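Local coordinates for protein histidine phosphotransferase (Caulobacter crescentus, PDB 2OOC) that probably relays phosphoryl groups between histidine kinases and response regulators as a histidine phosphotransfer protein and is an essential regulator of stalk biogenesis, at residues Gly18-Ala21 with Val26-Glu29; Asp54-Val59 with Glu76-Gly81; Ala68-Glu73 with Arg89-Ala94. One frame throughout, in Å; residues are numbered along the deposited sequence.

Interaction 1 of 3, residues Gly18-Ala21 with Val26-Glu29; sequences GFAA and VVDE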
loop_
_atom_site.group_PDB
_atom_site.type_symbol
_atom_site.label_atom_id
_atom_site.label_comp_id
_atom_site.label_asym_id
_atom_site.label_seq_id
_atom_site.Cartn_x
_atom_site.Cartn_y
_atom_site.Cartn_z
ATOM N N GLY A 18 7.845 -8.329 10.709
ATOM C CA GLY A 18 7.786 -8.175 12.162
ATOM C C GLY A 18 6.365 -8.115 12.755
ATOM O O GLY A 18 6.140 -8.637 13.811
ATOM N N PHE A 19 5.510 -7.358 12.108
ATOM C CA PHE A 19 4.080 -7.298 12.471
ATOM C C PHE A 19 3.481 -8.718 12.556
ATOM O O PHE A 19 2.770 -9.056 13.478
ATOM C CB PHE A 19 3.349 -6.484 11.439
ATOM C CG PHE A 19 1.911 -6.272 11.765
ATOM C CD1 PHE A 19 0.937 -7.190 11.365
ATOM C CD2 PHE A 19 1.534 -5.175 12.550
ATOM C CE1 PHE A 19 -0.379 -7.039 11.731
ATOM C CE2 PHE A 19 0.209 -4.983 12.879
ATOM C CZ PHE A 19 -0.759 -5.914 12.476
ATOM N N ALA A 20 3.957 -9.554 11.647
ATOM C CA ALA A 20 3.553 -10.975 11.559
ATOM C C ALA A 20 4.313 -11.887 12.495
ATOM O O ALA A 20 4.088 -13.108 12.525
ATOM C CB ALA A 20 3.729 -11.386 10.131
ATOM N N ALA A 21 5.253 -11.354 13.277
ATOM C CA ALA A 21 6.170 -12.138 14.088
ATOM C C ALA A 21 6.836 -13.271 13.216
ATOM O O ALA A 21 7.107 -14.377 13.679
ATOM C CB ALA A 21 5.500 -12.688 15.374
ATOM N N VAL A 26 0.368 -14.825 8.243
ATOM C CA VAL A 26 -0.122 -13.477 8.613
ATOM C C VAL A 26 0.339 -12.434 7.594
ATOM O O VAL A 26 -0.425 -11.558 7.163
ATOM C CB VAL A 26 0.291 -13.081 10.025
ATOM C CG1 VAL A 26 -0.098 -11.621 10.319
ATOM C CG2 VAL A 26 -0.360 -14.016 11.074
ATOM N N VAL A 27 1.564 -12.539 7.143
ATOM C CA VAL A 27 2.024 -11.675 6.068
ATOM C C VAL A 27 1.105 -11.765 4.850
ATOM O O VAL A 27 0.638 -10.735 4.345
ATOM C CB VAL A 27 3.477 -12.021 5.676
ATOM C CG1 VAL A 27 3.858 -11.176 4.384
ATOM C CG2 VAL A 27 4.488 -11.784 6.804
ATOM N N ASP A 28 0.801 -12.985 4.427
ATOM C CA ASP A 28 -0.030 -13.213 3.260
ATOM C C ASP A 28 -1.401 -12.571 3.436
ATOM O O ASP A 28 -1.949 -11.966 2.486
ATOM C CB ASP A 28 -0.177 -14.715 2.951
ATOM C CG ASP A 28 1.132 -15.379 2.453
ATOM O OD1 ASP A 28 2.115 -14.679 2.094
ATOM O OD2 ASP A 28 1.192 -16.629 2.484
ATOM N N GLU A 29 -1.958 -12.715 4.638
ATOM C CA GLU A 29 -3.269 -12.121 4.996
ATOM C C GLU A 29 -3.267 -10.610 4.855
ATOM O O GLU A 29 -4.188 -9.999 4.307
ATOM C CB GLU A 29 -3.569 -12.453 6.452
ATOM C CG GLU A 29 -4.928 -11.888 6.986
ATOM C CD GLU A 29 -4.995 -11.767 8.512
ATOM O OE1 GLU A 29 -3.991 -11.986 9.227
ATOM O OE2 GLU A 29 -6.087 -11.452 9.017
#
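Neither ring faces nor ring edges carry the contact of Ala-20 with Val-26 and Val-27, which is made entirely by aliphatic carbons. The one aromatic ring of the two segments, that of Phe-19, leans toward the second segment but stops 4.7 Å short, measured from Phe-19 CD1 to Val-26 CG1, and so stays beside the contact without joining it. The single methyl of Ala-20 points toward the second helix and meets both valines. Its closest neighbour is Val-27, where Ala-20 CB and Val-27 CG2 are 3.4 Å apart, tighter than ordinary van der Waals contact between carbons. Val-27 offers this branch because its first torsion of 173° sets CG1 anti to the backbone N, leaving CG2 beside that N and facing Ala-20. Val-26 approaches with a broader surface: Val-26 CB lies 3.8 Å from Ala-20 CB, and Val-26 CG1 comes to 3.9 Å from Ala-20 CA, laying the valine alongside the alanine backbone as well as its methyl. The backbones are correspondingly close, with 5.3 Å between the CA atoms of Ala-20 and Val-26, a spacing that the short side chain of Ala-20 permits. Just beyond it the first helix ends in a Schellman motif: Ala-21 takes a positive phi of 50° and its N bonds back to Gly-18 O at 2.9 Å. The chain thus turns immediately after the residue that makes the contact. Helix 13-19 is in this way seated by its C-terminal end on the beginning of helix 24-41, with a short connection between them, while Val-27 also touches Tyr-102 and Asp-28 touches Gln-106, both on the long helix 85-111.

Interaction 2 of 3, residues Asp54-Val59 with Glu76-Gly81; sequences DAVHTV and ERCEAG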
loop_
_atom_site.group_PDB
_atom_site.type_symbol
_atom_site.label_atom_id
_atom_site.label_comp_id
_atom_site.label_asym_id
_atom_site.label_seq_id
_atom_site.Cartn_x
_atom_site.Cartn_y
_atom_site.Cartn_z
ATOM N N ASP A 54 -11.222 11.237 1.533
ATOM C CA ASP A 54 -11.346 10.057 2.385
ATOM C C ASP A 54 -10.429 8.942 1.911
ATOM O O ASP A 54 -9.907 8.196 2.703
ATOM C CB ASP A 54 -12.811 9.630 2.430
ATOM C CG ASP A 54 -13.641 10.570 3.248
ATOM O OD1 ASP A 54 -13.277 10.857 4.420
ATOM O OD2 ASP A 54 -14.707 10.955 2.716
ATOM N N ALA A 55 -10.322 8.791 0.622
ATOM C CA ALA A 55 -9.411 7.826 0.006
ATOM C C ALA A 55 -7.972 8.092 0.414
ATOM O O ALA A 55 -7.247 7.140 0.800
ATOM C CB ALA A 55 -9.587 7.754 -1.507
ATOM N N VAL A 56 -7.513 9.330 0.338
ATOM C CA VAL A 56 -6.126 9.636 0.730
ATOM C C VAL A 56 -5.922 9.279 2.188
ATOM O O VAL A 56 -4.904 8.648 2.561
ATOM C CB VAL A 56 -5.741 11.096 0.444
ATOM C CG1 VAL A 56 -4.367 11.420 1.086
ATOM C CG2 VAL A 56 -5.743 11.331 -1.062
ATOM N N HIS A 57 -6.860 9.649 3.048
ATOM C CA HIS A 57 -6.763 9.313 4.451
ATOM C C HIS A 57 -6.672 7.814 4.699
ATOM O O HIS A 57 -5.887 7.349 5.503
ATOM C CB HIS A 57 -8.001 9.895 5.175
ATOM C CG HIS A 57 -8.095 9.478 6.611
ATOM N ND1 HIS A 57 -7.376 10.098 7.610
ATOM C CD2 HIS A 57 -8.827 8.507 7.215
ATOM C CE1 HIS A 57 -7.639 9.512 8.766
ATOM N NE2 HIS A 57 -8.508 8.535 8.550
ATOM N N THR A 58 -7.528 7.053 4.026
ATOM C CA THR A 58 -7.632 5.630 4.237
ATOM C C THR A 58 -6.372 4.940 3.703
ATOM O O THR A 58 -5.767 4.112 4.362
ATOM C CB THR A 58 -8.912 5.075 3.568
ATOM O OG1 THR A 58 -10.044 5.759 4.132
ATOM C CG2 THR A 58 -9.037 3.545 3.777
ATOM N N VAL A 59 -5.925 5.310 2.505
ATOM C CA VAL A 59 -4.672 4.776 1.925
ATOM C C VAL A 59 -3.519 5.076 2.837
ATOM O O VAL A 59 -2.652 4.213 3.025
ATOM C CB VAL A 59 -4.441 5.264 0.468
ATOM C CG1 VAL A 59 -3.063 4.833 -0.016
ATOM C CG2 VAL A 59 -5.571 4.696 -0.449
ATOM N N GLU A 76 0.312 12.040 3.226
ATOM C CA GLU A 76 0.371 13.154 4.229
ATOM C C GLU A 76 0.670 14.443 3.510
ATOM O O GLU A 76 0.027 15.458 3.824
ATOM C CB GLU A 76 1.406 12.812 5.312
ATOM C CG GLU A 76 1.402 13.686 6.619
ATOM C CD GLU A 76 2.254 13.036 7.776
ATOM N N ARG A 77 1.573 14.415 2.538
ATOM C CA ARG A 77 1.930 15.621 1.785
ATOM C C ARG A 77 0.757 16.087 0.931
ATOM O O ARG A 77 0.503 17.282 0.796
ATOM C CB ARG A 77 3.153 15.391 0.902
ATOM C CG ARG A 77 4.467 15.251 1.641
ATOM C CD ARG A 77 5.653 15.417 0.719
ATOM N NE ARG A 77 5.998 14.205 -0.023
ATOM C CZ ARG A 77 6.833 13.258 0.403
ATOM N NH1 ARG A 77 7.428 13.341 1.593
ATOM N NH2 ARG A 77 7.081 12.215 -0.380
ATOM N N CYS A 78 0.009 15.139 0.351
ATOM C CA CYS A 78 -1.148 15.459 -0.464
ATOM C C CYS A 78 -2.160 16.181 0.440
ATOM O O CYS A 78 -2.709 17.211 0.060
ATOM C CB CYS A 78 -1.744 14.182 -1.111
ATOM S SG CYS A 78 -3.208 14.445 -2.060
ATOM N N GLU A 79 -2.355 15.679 1.656
ATOM C CA GLU A 79 -3.272 16.288 2.606
ATOM C C GLU A 79 -2.819 17.708 2.960
ATOM O O GLU A 79 -3.663 18.543 3.279
ATOM C CB GLU A 79 -3.339 15.442 3.858
ATOM C CG GLU A 79 -4.156 14.166 3.688
ATOM C CD GLU A 79 -4.091 13.211 4.857
ATOM O OE1 GLU A 79 -3.135 13.285 5.686
ATOM O OE2 GLU A 79 -5.022 12.374 4.943
ATOM N N ALA A 80 -1.526 17.967 2.901
ATOM C CA ALA A 80 -0.934 19.304 3.186
ATOM C C ALA A 80 -0.920 20.190 1.933
ATOM O O ALA A 80 -0.392 21.318 1.979
ATOM C CB ALA A 80 0.492 19.151 3.725
ATOM N N GLY A 81 -1.494 19.708 0.827
ATOM C CA GLY A 81 -1.458 20.387 -0.438
ATOM C C GLY A 81 -0.116 20.421 -1.124
ATOM O O GLY A 81 0.034 21.185 -2.084
HETATM O O HOH W 1 -5.779 11.883 7.228
#
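In the helical turn that presents Val-56 and His-57 to Glu-79, Asp-54 O is gripped twice by Thr-58. The backbone Thr-58 N reaches Asp-54 O at 3.0 Å, and Thr-58 OG1 adds a bond of 2.8 Å to Asp-54 O from the opposite face of the carbonyl plane, tilted 32° from it. Across the contact, Glu-79 stretches out with its chain extended beyond CG (chi2 172°) and brings OE2 to the edge of the His-57 ring, near the ring plane. The closest approach there is to the backbone, Glu-79 OE2 to His-57 CA at 3.6 Å, whereas His-57 ND1 and Glu-79 OE2 remain 4.2 Å apart and form no direct bond. A water lies between His-57 ND1 and Glu-79 OE2, but at 2.4 and 2.5 Å its two bonds are so short that the bridge is doubtful in detail. The other carboxylate oxygen, OE1, makes a salt bridge with Lys-60. Below this polar rim the contact becomes apolar: the valine and the glutamate stem run antiparallel to one another, Val-56 CG1 touching Glu-79 CG at 3.8 Å. The second branch, Val-56 CG2, meets Cys-78 SG at 4.1 Å, and Leu-85 of helix 85-111 packs on both of these residues. His-57 and Lys-60 match the His-x-x-Lys signature of Hpt domains, in which an exposed histidine on a helical bundle takes the phosphoryl group; His-57 is therefore probably that site, with Glu-79 bordering it.

Interaction 3 of 3, residues Ala68-Glu73 with Arg89-Ala94; sequences AFNLGE and RTALDA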
loop_
_atom_site.group_PDB
_atom_site.type_symbol
_atom_site.label_atom_id
_atom_site.label_comp_id
_atom_site.label_asym_id
_atom_site.label_seq_id
_atom_site.Cartn_x
_atom_site.Cartn_y
_atom_site.Cartn_z
ATOM N N ALA A 68 4.440 0.474 3.849
ATOM C CA ALA A 68 4.564 1.300 2.622
ATOM C C ALA A 68 4.728 2.722 3.088
ATOM O O ALA A 68 3.837 3.570 2.925
ATOM C CB ALA A 68 3.345 1.151 1.712
ATOM N N PHE A 69 5.876 2.991 3.691
ATOM C CA PHE A 69 6.078 4.269 4.391
ATOM C C PHE A 69 6.150 5.439 3.444
ATOM O O PHE A 69 5.626 6.500 3.778
ATOM C CB PHE A 69 7.277 4.206 5.356
ATOM C CG PHE A 69 7.014 3.290 6.506
ATOM C CD1 PHE A 69 5.926 3.515 7.321
ATOM C CD2 PHE A 69 7.783 2.158 6.713
ATOM C CE1 PHE A 69 5.613 2.658 8.372
ATOM C CE2 PHE A 69 7.473 1.309 7.775
ATOM C CZ PHE A 69 6.394 1.560 8.572
ATOM N N ASN A 70 6.794 5.250 2.285
ATOM C CA ASN A 70 6.833 6.334 1.302
ATOM C C ASN A 70 5.414 6.740 0.850
ATOM O O ASN A 70 5.093 7.907 0.793
ATOM C CB ASN A 70 7.646 5.942 0.094
ATOM C CG ASN A 70 7.546 7.012 -1.054
ATOM O OD1 ASN A 70 8.051 8.159 -0.902
ATOM N ND2 ASN A 70 6.868 6.653 -2.168
ATOM N N LEU A 71 4.553 5.743 0.577
ATOM C CA LEU A 71 3.177 6.025 0.213
ATOM C C LEU A 71 2.471 6.804 1.305
ATOM O O LEU A 71 1.736 7.746 1.087
ATOM C CB LEU A 71 2.478 4.739 -0.124
ATOM C CG LEU A 71 0.966 4.745 -0.274
ATOM C CD1 LEU A 71 0.591 5.702 -1.416
ATOM C CD2 LEU A 71 0.391 3.339 -0.567
ATOM N N GLY A 72 2.648 6.392 2.561
ATOM C CA GLY A 72 2.114 7.134 3.662
ATOM C C GLY A 72 2.535 8.588 3.682
ATOM O O GLY A 72 1.700 9.455 3.879
ATOM N N GLU A 73 3.804 8.830 3.453
ATOM C CA GLU A 73 4.324 10.205 3.384
ATOM C C GLU A 73 3.727 10.993 2.266
ATOM O O GLU A 73 3.403 12.152 2.434
ATOM C CB GLU A 73 5.843 10.233 3.274
ATOM C CG GLU A 73 6.538 9.708 4.501
ATOM N N ARG A 89 -1.308 8.308 -6.606
ATOM C CA ARG A 89 -1.519 7.180 -7.478
ATOM C C ARG A 89 -0.235 6.470 -7.864
ATOM O O ARG A 89 -0.169 5.244 -7.857
ATOM C CB ARG A 89 -2.312 7.582 -8.731
ATOM C CG ARG A 89 -3.713 7.998 -8.438
ATOM C CD ARG A 89 -4.596 7.902 -9.640
ATOM N NE ARG A 89 -4.050 8.730 -10.727
ATOM C CZ ARG A 89 -4.249 10.026 -10.886
ATOM N NH1 ARG A 89 -5.030 10.702 -10.067
ATOM N NH2 ARG A 89 -3.675 10.692 -11.904
ATOM N N THR A 90 0.801 7.249 -8.193
ATOM C CA THR A 90 2.049 6.609 -8.626
ATOM C C THR A 90 2.824 5.993 -7.461
ATOM O O THR A 90 3.423 4.946 -7.642
ATOM C CB THR A 90 2.876 7.542 -9.447
ATOM O OG1 THR A 90 3.270 8.667 -8.694
ATOM C CG2 THR A 90 2.175 8.026 -10.720
ATOM N N ALA A 91 2.705 6.575 -6.254
ATOM C CA ALA A 91 3.231 5.955 -5.021
ATOM C C ALA A 91 2.504 4.647 -4.698
ATOM O O ALA A 91 3.116 3.665 -4.316
ATOM C CB ALA A 91 3.157 6.923 -3.816
ATOM N N LEU A 92 1.179 4.632 -4.940
ATOM C CA LEU A 92 0.353 3.459 -4.721
ATOM C C LEU A 92 0.733 2.356 -5.735
ATOM O O LEU A 92 0.930 1.197 -5.377
ATOM C CB LEU A 92 -1.116 3.804 -4.812
ATOM C CG LEU A 92 -2.071 2.619 -4.573
ATOM C CD1 LEU A 92 -1.790 1.801 -3.241
ATOM C CD2 LEU A 92 -3.569 3.075 -4.599
ATOM N N ASP A 93 0.950 2.781 -7.000
ATOM C CA ASP A 93 1.442 1.824 -8.008
ATOM C C ASP A 93 2.732 1.139 -7.534
ATOM O O ASP A 93 2.870 -0.083 -7.650
ATOM C CB ASP A 93 1.726 2.527 -9.313
ATOM C CG ASP A 93 0.512 2.945 -10.104
ATOM O OD1 ASP A 93 -0.611 2.466 -9.815
ATOM O OD2 ASP A 93 0.682 3.792 -11.053
ATOM N N ALA A 94 3.703 1.903 -7.010
ATOM C CA ALA A 94 4.981 1.336 -6.570
ATOM C C ALA A 94 4.775 0.380 -5.395
ATOM O O ALA A 94 5.436 -0.656 -5.328
ATOM C CB ALA A 94 5.932 2.473 -6.181
HETATM O O HOH W 2 5.406 4.021 -2.742
#
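Leu-71, Ala-91 and Leu-92 carry most of the surface buried between segments 68-73 and 89-94, where helix 69-79 pairs closely with helix 85-111. Over the short segments the helices run nearly antiparallel, at 169°, with their axes 9.0 Å apart. The approach centres on Ala-91, whose small side chain lets its CA come within 5.2 Å of Leu-71 CA. Leu-71 spreads its two methyls over the opposing helix. Leu-71 CD1 rests on Ala-91 CB at 3.7 Å and lies equally close to the backbone Leu-92 N, so it covers the peptide link between those residues. The other branch, Leu-71 CD2, meets Leu-92 CD1 at 3.8 Å, the two leucines crossing obliquely. With an alanine here, both branches would be missing, which is likely to leave a gap over Ala-91 and deprive Leu-92 CD1 of the methyl it meets on this side. Leu-71 also packs on Phe-34 of helix 24-41 and on Val-59 and Ala-63 of helix 52-66, so it touches the other three bundle helices, 24-41, 52-66 and 85-111. At the exposed margin, Asn-70 has CG anti to its own N (chi1 172°), which brings the amide round toward Ala-91. A water accepts from Asn-70 ND2 at 3.1 Å and donates to Ala-91 O at 2.8 Å, tying the helices together at their border. The chemistry implies cohesion by close-fitting aliphatic carbons, with no direct hydrogen bond between the segments and one water-mediated link to the backbone carbonyl of Ala-91.

Interaction 3 is the most central of the three, its centre about 6 Å from the centre of the chain, and is almost wholly aliphatic. Interaction 2 shares helix 69-79 with it and touches it directly, Val-59 CG1 meeting Leu-71 CD2 at 3.8 Å; the apolar layer thus runs on from one to the other before giving way to the carboxylate, histidine and water at the partly exposed rim of 54-59 with 76-81. Interaction 1 stands apart, its centre about 25 Å from that of interaction 2 and on the opposite side of the chain's centre. Though peripheral, it is buried and apolar, joining helices that are neighbours in sequence.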